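Local coordinates for sulfur carrier protein ThiS adenylyltransferase (Escherichia coli, PDB 1ZUD) that adenylates the C-terminal glycine carboxylate of the sulfur carrier ThiS with ATP, a step in thiamine diphosphate biosynthesis, at residues V86-L91 against L100-Q105. Residues are numbered along the deposited sequence; the frame is centred on the assembly and turned at random. Where two conformers were deposited one is given.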
loop_
_atom_site.group_PDB
_atom_site.type_symbol
_atom_site.label_atom_id
_atom_site.label_comp_id
_atom_site.label_asym_id
_atom_site.label_seq_id
_atom_site.Cartn_x
_atom_site.Cartn_y
_atom_site.Cartn_z
ATOM N N VAL C 86 -11.999 -18.916 -11.783
ATOM C CA VAL C 86 -11.260 -17.973 -12.621
ATOM C C VAL C 86 -9.913 -17.632 -11.954
ATOM O O VAL C 86 -8.877 -17.580 -12.612
ATOM C CB VAL C 86 -12.087 -16.631 -12.818
ATOM C CG1 VAL C 86 -11.223 -15.549 -13.429
ATOM C CG2 VAL C 86 -13.335 -16.886 -13.704
ATOM N N SER C 87 -9.946 -17.368 -10.648
ATOM C CA SER C 87 -8.744 -17.031 -9.869
ATOM C C SER C 87 -7.739 -18.182 -9.916
ATOM O O SER C 87 -6.551 -17.966 -10.150
ATOM C CB SER C 87 -9.119 -16.752 -8.383
ATOM O OG SER C 87 -9.896 -15.551 -8.244
ATOM N N GLN C 88 -8.221 -19.404 -9.688
ATOM C CA GLN C 88 -7.347 -20.593 -9.732
ATOM C C GLN C 88 -6.736 -20.690 -11.136
ATOM O O GLN C 88 -5.525 -20.891 -11.265
ATOM C CB GLN C 88 -8.188 -21.861 -9.414
ATOM C CG GLN C 88 -7.509 -23.261 -9.540
ATOM C CD GLN C 88 -8.504 -24.399 -9.276
ATOM O OE1 GLN C 88 -9.574 -24.472 -9.899
ATOM N NE2 GLN C 88 -8.168 -25.281 -8.335
ATOM N N GLN C 89 -7.531 -20.458 -12.182
ATOM C CA GLN C 89 -6.976 -20.573 -13.541
ATOM C C GLN C 89 -5.969 -19.476 -13.882
ATOM O O GLN C 89 -4.920 -19.719 -14.461
ATOM C CB GLN C 89 -8.136 -20.567 -14.559
ATOM C CG GLN C 89 -8.994 -21.793 -14.384
ATOM C CD GLN C 89 -10.176 -21.857 -15.332
ATOM O OE1 GLN C 89 -10.479 -20.893 -16.041
ATOM N NE2 GLN C 89 -10.865 -22.994 -15.332
ATOM N N ARG C 90 -6.299 -18.240 -13.524
ATOM C CA ARG C 90 -5.375 -17.158 -13.806
ATOM C C ARG C 90 -4.069 -17.277 -13.000
ATOM O O ARG C 90 -2.975 -17.016 -13.515
ATOM C CB ARG C 90 -6.053 -15.830 -13.532
ATOM C CG ARG C 90 -7.093 -15.498 -14.607
ATOM C CD ARG C 90 -6.530 -15.871 -15.997
ATOM N NE ARG C 90 -7.377 -15.493 -17.128
ATOM C CZ ARG C 90 -7.883 -14.278 -17.304
ATOM N NH1 ARG C 90 -7.628 -13.321 -16.417
ATOM N NH2 ARG C 90 -8.643 -14.023 -18.364
ATOM N N LEU C 91 -4.184 -17.673 -11.739
ATOM C CA LEU C 91 -3.005 -17.789 -10.894
ATOM C C LEU C 91 -2.115 -18.959 -11.347
ATOM O O LEU C 91 -0.889 -18.881 -11.236
ATOM C CB LEU C 91 -3.430 -17.951 -9.418
ATOM C CG LEU C 91 -4.069 -16.700 -8.750
ATOM C CD1 LEU C 91 -4.653 -17.111 -7.419
ATOM C CD2 LEU C 91 -3.041 -15.577 -8.554
ATOM N N LEU C 100 -2.985 -24.806 -6.144
ATOM C CA LEU C 100 -4.045 -23.783 -6.059
ATOM C C LEU C 100 -5.413 -24.411 -5.902
ATOM O O LEU C 100 -5.906 -25.025 -6.812
ATOM C CB LEU C 100 -4.000 -22.853 -7.290
ATOM C CG LEU C 100 -2.716 -22.002 -7.449
ATOM C CD1 LEU C 100 -2.703 -21.307 -8.834
ATOM C CD2 LEU C 100 -2.616 -20.941 -6.319
ATOM N N THR C 101 -6.034 -24.238 -4.735
ATOM C CA THR C 101 -7.327 -24.844 -4.466
ATOM C C THR C 101 -8.494 -23.856 -4.468
ATOM O O THR C 101 -8.470 -22.853 -3.755
ATOM C CB THR C 101 -7.246 -25.567 -3.099
ATOM O OG1 THR C 101 -6.223 -26.551 -3.189
ATOM C CG2 THR C 101 -8.580 -26.218 -2.699
ATOM N N ALA C 102 -9.510 -24.162 -5.266
ATOM C CA ALA C 102 -10.701 -23.312 -5.417
ATOM C C ALA C 102 -11.860 -23.774 -4.603
ATOM O O ALA C 102 -12.258 -24.920 -4.734
ATOM C CB ALA C 102 -11.168 -23.291 -6.926
ATOM N N LEU C 103 -12.422 -22.899 -3.778
ATOM C CA LEU C 103 -13.641 -23.237 -2.998
ATOM C C LEU C 103 -14.697 -22.191 -3.370
ATOM O O LEU C 103 -14.650 -21.029 -2.884
ATOM C CB LEU C 103 -13.406 -23.140 -1.474
ATOM C CG LEU C 103 -12.241 -23.986 -0.939
ATOM C CD1 LEU C 103 -12.137 -23.855 0.602
ATOM C CD2 LEU C 103 -12.490 -25.444 -1.278
ATOM N N GLN C 104 -15.638 -22.565 -4.229
ATOM C CA GLN C 104 -16.676 -21.617 -4.629
ATOM C C GLN C 104 -17.782 -21.715 -3.568
ATOM O O GLN C 104 -18.785 -22.412 -3.745
ATOM C CB GLN C 104 -17.241 -21.964 -6.004
ATOM C CG GLN C 104 -18.213 -20.918 -6.571
ATOM C CD GLN C 104 -17.563 -19.563 -6.877
ATOM O OE1 GLN C 104 -16.333 -19.438 -7.020
ATOM N NE2 GLN C 104 -18.394 -18.545 -6.983
ATOM N N GLN C 105 -17.577 -21.060 -2.440
ATOM C CA GLN C 105 -18.588 -21.134 -1.431
ATOM C C GLN C 105 -18.395 -20.010 -0.416
ATOM O O GLN C 105 -17.360 -19.310 -0.426
ATOM C CB GLN C 105 -18.563 -22.556 -0.800
ATOM C CG GLN C 105 -17.365 -22.809 0.067
ATOM C CD GLN C 105 -17.302 -24.219 0.630
ATOM O OE1 GLN C 105 -16.625 -25.083 0.081
ATOM N NE2 GLN C 105 -18.013 -24.454 1.734
HETATM O O HOH W 1 -9.462 -26.806 -6.693
#
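In one of two conformers of Q88 its amide nitrogen is gripped twice: NE2 donates to the backbone O of L100 at 2.7 Å, and its other hydrogen goes to a water that also accepts from the backbone N of A102. The first bond is almost straight (172° at the hydrogen); L100 O lies practically in the amide plane of Q88, whereas NE2 stands 27° off the carbonyl plane. With CG anti to the backbone N (chi1 174°) and the chain extended beyond it, the glutamine stretches from helix to strand, its amide over the A102 methyl, with OE1 3.6 Å from CB. On the buried side, between helix and sheet, L100 CD1 presses against L91 CB, a tight 3.5 Å. L91 also reaches L57 and helix 40-50, and L100 touches L55. Segment 86-91 runs nearly antiparallel to 100-103, within the beta-alpha-beta crossover from strand 54-58 through helix 83-94 to the adjacent parallel strand 99-103, an outermost strand of the Rossmann-type sheet. Facing away from strand 54-58, L100 O and A102 N are met without a neighbouring strand: the amide takes the carbonyl and the water the N-H, though the second conformer makes this grip less certain.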